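Local coordinates for protein mandelate racemase / muconate lactonizing enzyme (Burkholderia pseudomallei, PDB 2POD) that is an enolase-superfamily protein of unconfirmed function that may act as a lyase and binds a sodium ion, at residues K4-I8 with R397-D401; I8-R12 with E44-H48. One frame throughout, in Å; residues are numbered along the deposited sequence.

Contact 1. Residues K4-I8 with R397-D401; sequences KITEI and RNTSD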
loop_
_atom_site.group_PDB
_atom_site.type_symbol
_atom_site.label_atom_id
_atom_site.label_comp_id
_atom_site.label_asym_id
_atom_site.label_seq_id
_atom_site.Cartn_x
_atom_site.Cartn_y
_atom_site.Cartn_z
ATOM N N LYS B 4 35.203 -13.890 35.681
ATOM C CA LYS B 4 35.653 -14.372 34.369
ATOM C C LYS B 4 35.176 -15.805 34.145
ATOM O O LYS B 4 35.187 -16.615 35.073
ATOM C CB LYS B 4 37.182 -14.329 34.268
ATOM C CG LYS B 4 37.774 -12.939 34.120
ATOM C CD LYS B 4 39.170 -13.006 33.517
ATOM C CE LYS B 4 40.157 -12.127 34.280
ATOM N NZ LYS B 4 39.878 -10.673 34.111
ATOM N N ILE B 5 34.769 -16.115 32.916
ATOM C CA ILE B 5 34.312 -17.463 32.566
ATOM C C ILE B 5 35.512 -18.391 32.367
ATOM O O ILE B 5 36.430 -18.088 31.600
ATOM C CB ILE B 5 33.392 -17.466 31.304
ATOM C CG1 ILE B 5 32.107 -16.669 31.570
ATOM C CG2 ILE B 5 33.072 -18.906 30.843
ATOM C CD1 ILE B 5 31.241 -16.431 30.340
ATOM N N THR B 6 35.490 -19.520 33.069
ATOM C CA THR B 6 36.619 -20.442 33.100
ATOM C C THR B 6 36.368 -21.698 32.274
ATOM O O THR B 6 37.298 -22.261 31.701
ATOM C CB THR B 6 36.990 -20.832 34.549
ATOM O OG1 THR B 6 35.803 -21.176 35.281
ATOM C CG2 THR B 6 37.699 -19.670 35.244
ATOM N N GLU B 7 35.106 -22.117 32.204
ATOM C CA GLU B 7 34.745 -23.470 31.783
ATOM C C GLU B 7 33.269 -23.551 31.366
ATOM O O GLU B 7 32.394 -23.003 32.035
ATOM C CB GLU B 7 35.024 -24.456 32.921
ATOM C CG GLU B 7 35.254 -25.894 32.495
ATOM C CD GLU B 7 35.637 -26.781 33.668
ATOM O OE1 GLU B 7 34.754 -27.502 34.182
ATOM O OE2 GLU B 7 36.816 -26.746 34.083
ATOM N N ILE B 8 33.009 -24.235 30.255
ATOM C CA ILE B 8 31.645 -24.497 29.794
ATOM C C ILE B 8 31.423 -26.002 29.622
ATOM O O ILE B 8 32.203 -26.677 28.958
ATOM C CB ILE B 8 31.304 -23.689 28.484
ATOM C CG1 ILE B 8 31.113 -22.199 28.815
ATOM C CG2 ILE B 8 30.045 -24.228 27.805
ATOM C CD1 ILE B 8 31.303 -21.256 27.651
ATOM N N ARG B 397 30.698 -33.141 27.886
ATOM C CA ARG B 397 31.787 -32.556 27.121
ATOM C C ARG B 397 32.161 -31.224 27.768
ATOM O O ARG B 397 31.316 -30.554 28.361
ATOM C CB ARG B 397 31.379 -32.386 25.651
ATOM C CG ARG B 397 32.535 -32.097 24.688
ATOM C CD ARG B 397 32.616 -33.122 23.562
ATOM N NE ARG B 397 31.807 -32.757 22.401
ATOM C CZ ARG B 397 32.213 -31.972 21.403
ATOM N NH1 ARG B 397 31.390 -31.715 20.396
ATOM N NH2 ARG B 397 33.428 -31.437 21.406
ATOM N N ASN B 398 33.437 -30.866 27.666
ATOM C CA ASN B 398 34.027 -29.791 28.452
ATOM C C ASN B 398 34.931 -28.936 27.571
ATOM O O ASN B 398 35.621 -29.446 26.690
ATOM C CB ASN B 398 34.837 -30.385 29.615
ATOM C CG ASN B 398 35.261 -29.342 30.639
ATOM O OD1 ASN B 398 36.203 -28.577 30.417
ATOM N ND2 ASN B 398 34.575 -29.321 31.776
ATOM N N THR B 399 34.921 -27.634 27.821
ATOM C CA THR B 399 35.877 -26.717 27.216
ATOM C C THR B 399 36.283 -25.669 28.252
ATOM O O THR B 399 35.452 -25.235 29.051
ATOM C CB THR B 399 35.279 -26.053 25.954
ATOM O OG1 THR B 399 36.137 -25.002 25.487
ATOM C CG2 THR B 399 33.891 -25.500 26.248
ATOM N N SER B 400 37.560 -25.285 28.250
ATOM C CA SER B 400 38.119 -24.441 29.316
ATOM C C SER B 400 39.291 -23.548 28.883
ATOM O O SER B 400 39.635 -23.488 27.696
ATOM C CB SER B 400 38.491 -25.278 30.552
ATOM O OG SER B 400 39.119 -26.499 30.196
ATOM N N ASP B 401 39.877 -22.846 29.855
ATOM C CA ASP B 401 41.103 -22.064 29.663
ATOM C C ASP B 401 42.301 -22.969 29.364
ATOM O O ASP B 401 43.369 -22.499 28.968
ATOM C CB ASP B 401 41.398 -21.219 30.910
ATOM C CG ASP B 401 40.656 -19.890 30.915
ATOM O OD1 ASP B 401 39.604 -19.800 31.582
ATOM O OD2 ASP B 401 41.128 -18.929 30.265
#

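Contact 2. Residues I8-R12 with E44-H48; sequences IETLR and EAYIH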
loop_
_atom_site.group_PDB
_atom_site.type_symbol
_atom_site.label_atom_id
_atom_site.label_comp_id
_atom_site.label_asym_id
_atom_site.label_seq_id
_atom_site.Cartn_x
_atom_site.Cartn_y
_atom_site.Cartn_z
ATOM N N ILE B 8 33.009 -24.235 30.255
ATOM C CA ILE B 8 31.645 -24.497 29.794
ATOM C C ILE B 8 31.423 -26.002 29.622
ATOM O O ILE B 8 32.203 -26.677 28.958
ATOM C CB ILE B 8 31.304 -23.689 28.484
ATOM C CG1 ILE B 8 31.113 -22.199 28.815
ATOM C CG2 ILE B 8 30.045 -24.228 27.805
ATOM C CD1 ILE B 8 31.303 -21.256 27.651
ATOM N N GLU B 9 30.362 -26.520 30.237
ATOM C CA GLU B 9 30.081 -27.954 30.240
ATOM C C GLU B 9 28.748 -28.222 29.567
ATOM O O GLU B 9 27.756 -27.599 29.917
ATOM C CB GLU B 9 29.987 -28.467 31.680
ATOM C CG GLU B 9 31.295 -28.864 32.308
ATOM C CD GLU B 9 31.098 -29.717 33.551
ATOM O OE1 GLU B 9 31.380 -30.933 33.485
ATOM O OE2 GLU B 9 30.657 -29.172 34.590
ATOM N N THR B 10 28.711 -29.166 28.631
ATOM C CA THR B 10 27.430 -29.666 28.122
ATOM C C THR B 10 27.097 -31.057 28.647
ATOM O O THR B 10 27.978 -31.905 28.800
ATOM C CB THR B 10 27.363 -29.664 26.584
ATOM O OG1 THR B 10 28.439 -30.449 26.059
ATOM C CG2 THR B 10 27.451 -28.235 26.043
ATOM N N LEU B 11 25.817 -31.276 28.929
ATOM C CA LEU B 11 25.352 -32.531 29.485
ATOM C C LEU B 11 24.245 -33.073 28.593
ATOM O O LEU B 11 23.213 -32.419 28.412
ATOM C CB LEU B 11 24.795 -32.323 30.903
ATOM C CG LEU B 11 25.485 -31.616 32.083
ATOM C CD1 LEU B 11 24.927 -32.218 33.356
ATOM C CD2 LEU B 11 27.005 -31.707 32.106
ATOM N N ARG B 12 24.459 -34.266 28.043
ATOM C CA ARG B 12 23.450 -34.935 27.225
ATOM C C ARG B 12 22.971 -36.249 27.851
ATOM O O ARG B 12 23.642 -37.277 27.734
ATOM C CB ARG B 12 23.991 -35.208 25.823
ATOM C CG ARG B 12 24.099 -33.992 24.923
ATOM C CD ARG B 12 24.235 -34.392 23.454
ATOM N NE ARG B 12 25.534 -34.994 23.159
ATOM C CZ ARG B 12 25.742 -36.297 22.975
ATOM N NH1 ARG B 12 26.963 -36.742 22.716
ATOM N NH2 ARG B 12 24.735 -37.155 23.050
ATOM N N GLU B 44 25.177 -28.849 20.947
ATOM C CA GLU B 44 26.394 -29.124 21.721
ATOM C C GLU B 44 27.657 -28.931 20.880
ATOM O O GLU B 44 28.610 -28.281 21.315
ATOM C CB GLU B 44 26.360 -30.538 22.329
ATOM C CG GLU B 44 27.694 -31.014 22.906
ATOM C CD GLU B 44 27.634 -32.412 23.489
ATOM O OE1 GLU B 44 27.566 -32.535 24.735
ATOM O OE2 GLU B 44 27.666 -33.384 22.703
ATOM N N ALA B 45 27.647 -29.481 19.670
ATOM C CA ALA B 45 28.800 -29.393 18.787
ATOM C C ALA B 45 29.120 -27.951 18.413
ATOM O O ALA B 45 30.292 -27.584 18.338
ATOM C CB ALA B 45 28.597 -30.243 17.549
ATOM N N TYR B 46 28.074 -27.145 18.204
ATOM C CA TYR B 46 28.212 -25.705 17.968
ATOM C C TYR B 46 28.851 -24.970 19.155
ATOM O O TYR B 46 29.740 -24.136 18.963
ATOM C CB TYR B 46 26.852 -25.066 17.627
ATOM C CG TYR B 46 26.838 -23.566 17.842
ATOM C CD1 TYR B 46 26.233 -23.005 18.974
ATOM C CD2 TYR B 46 27.478 -22.709 16.939
ATOM C CE1 TYR B 46 26.253 -21.640 19.184
ATOM C CE2 TYR B 46 27.496 -21.343 17.145
ATOM C CZ TYR B 46 26.881 -20.815 18.261
ATOM O OH TYR B 46 26.909 -19.458 18.462
ATOM N N ILE B 47 28.368 -25.254 20.365
ATOM C CA ILE B 47 28.901 -24.625 21.578
ATOM C C ILE B 47 30.413 -24.818 21.708
ATOM O O ILE B 47 31.144 -23.847 21.888
ATOM C CB ILE B 47 28.161 -25.079 22.843
ATOM C CG1 ILE B 47 26.770 -24.437 22.889
ATOM C CG2 ILE B 47 28.964 -24.727 24.121
ATOM C CD1 ILE B 47 25.861 -25.003 23.981
ATOM N N HIS B 48 30.872 -26.057 21.546
ATOM C CA HIS B 48 32.283 -26.386 21.695
ATOM C C HIS B 48 33.131 -25.974 20.486
ATOM O O HIS B 48 34.325 -25.687 20.633
ATOM C CB HIS B 48 32.467 -27.876 22.042
ATOM C CG HIS B 48 31.805 -28.280 23.325
ATOM N ND1 HIS B 48 32.235 -27.835 24.556
ATOM C CD2 HIS B 48 30.740 -29.082 23.569
ATOM C CE1 HIS B 48 31.466 -28.344 25.502
ATOM N NE2 HIS B 48 30.550 -29.105 24.930
#

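Contact 1. Residues K4-I8 with R397-D401
The side chain of I8 lies against that of T399, I8 CB coming 3.9 Å from T399 CG2, on the face of the sheet that looks towards helix 40-55. On the other face, E7 CG rests 3.8 Å from S400 CB, and E7 carries its carboxylate along the neighbouring strand to N398, whose ND2 donates to E7 OE1 over 3.0 Å. Beneath these side chains runs a regular antiparallel pairing. I8 and T399 form a hydrogen-bonded pair, I8 N to T399 O at 2.9 Å and T399 N to I8 O at 3.1 Å, whereas E7 and S400 form a non-hydrogen-bonded pair in which E7 CA makes a CA-H...O contact of 3.3 Å with T399 O. Further on, D401 N still reaches T6 O at 3.2 Å, though at a bent angle. The irregularity belongs to the other edge of strand 5-13: T6 and E7 both face H25 in a classic beta bulge, T6 having a helix-like psi of -32°. Strand 394-400 completes the edge of the capping domain's antiparallel sheet, beside strand 5-13 and then 19-26, with T399 packed on H48 and A52 of helix 40-55, and I5 and I8 on L55.

Contact 2. Residues I8-R12 with E44-H48
T10 adopts the p rotamer (chi1 57°), which presents its hydroxyl to two polar residues of the helix at once: OG1 accepts from H48 NE2 at 2.7 Å and donates to E44 OE1 at 2.6 Å. With the hydroxyl committed in both directions, the order of this short chain of hydrogen bonds is fixed. E44 is extended, chi1 and chi2 both t, so that its carboxylate crosses from helix to strand and splits its duties there. OE1 takes the threonine, while OE2 forms a salt bridge with R12 NE at 2.7 Å and a nearly straight 171°. The m, t, m course of the arginine's first three torsions brings NE to that oxygen near the plane of the guanidinium. H48, one helical turn after E44, leaves the helix sideways, and chi1 of -60° carries its ring to T10, which it meets with its edge. Here helix 40-55 covers one face of the antiparallel sheet in the N-terminal capping domain of the enolase superfamily, the segments running nearly antiparallel at 168° with axes 9.5 Å apart. The polar group is bordered by hydrocarbon: I8 and I47, both m, t rotamers, touch through their CG2 methyls at 3.9 Å, and I47 continues onto V22 and L89. A45 and Y46, which do not touch the strand segment, pack against A45 and S42 of a second subunit.

In the fold
From the N terminus, strand 5-13 enters both contacts, and I8 belongs to each. The chain then forms strands 19-26 and 31-37 before helix 40-55 returns across the sheet, so contact 2 closes a local loop with 31 residues between its segments. Contact 1 closes far later: 388 residues intervene, the rest of the capping domain and the barrel among them, before strand 394-400 comes back beside the first strand. The loop of contact 2 nests wholly inside that of contact 1. Their centres lie 10 Å apart; R397 O probably accepts from T10 N, and R397 also packs on H48, so first strand, last strand and helix are joined within the capping domain.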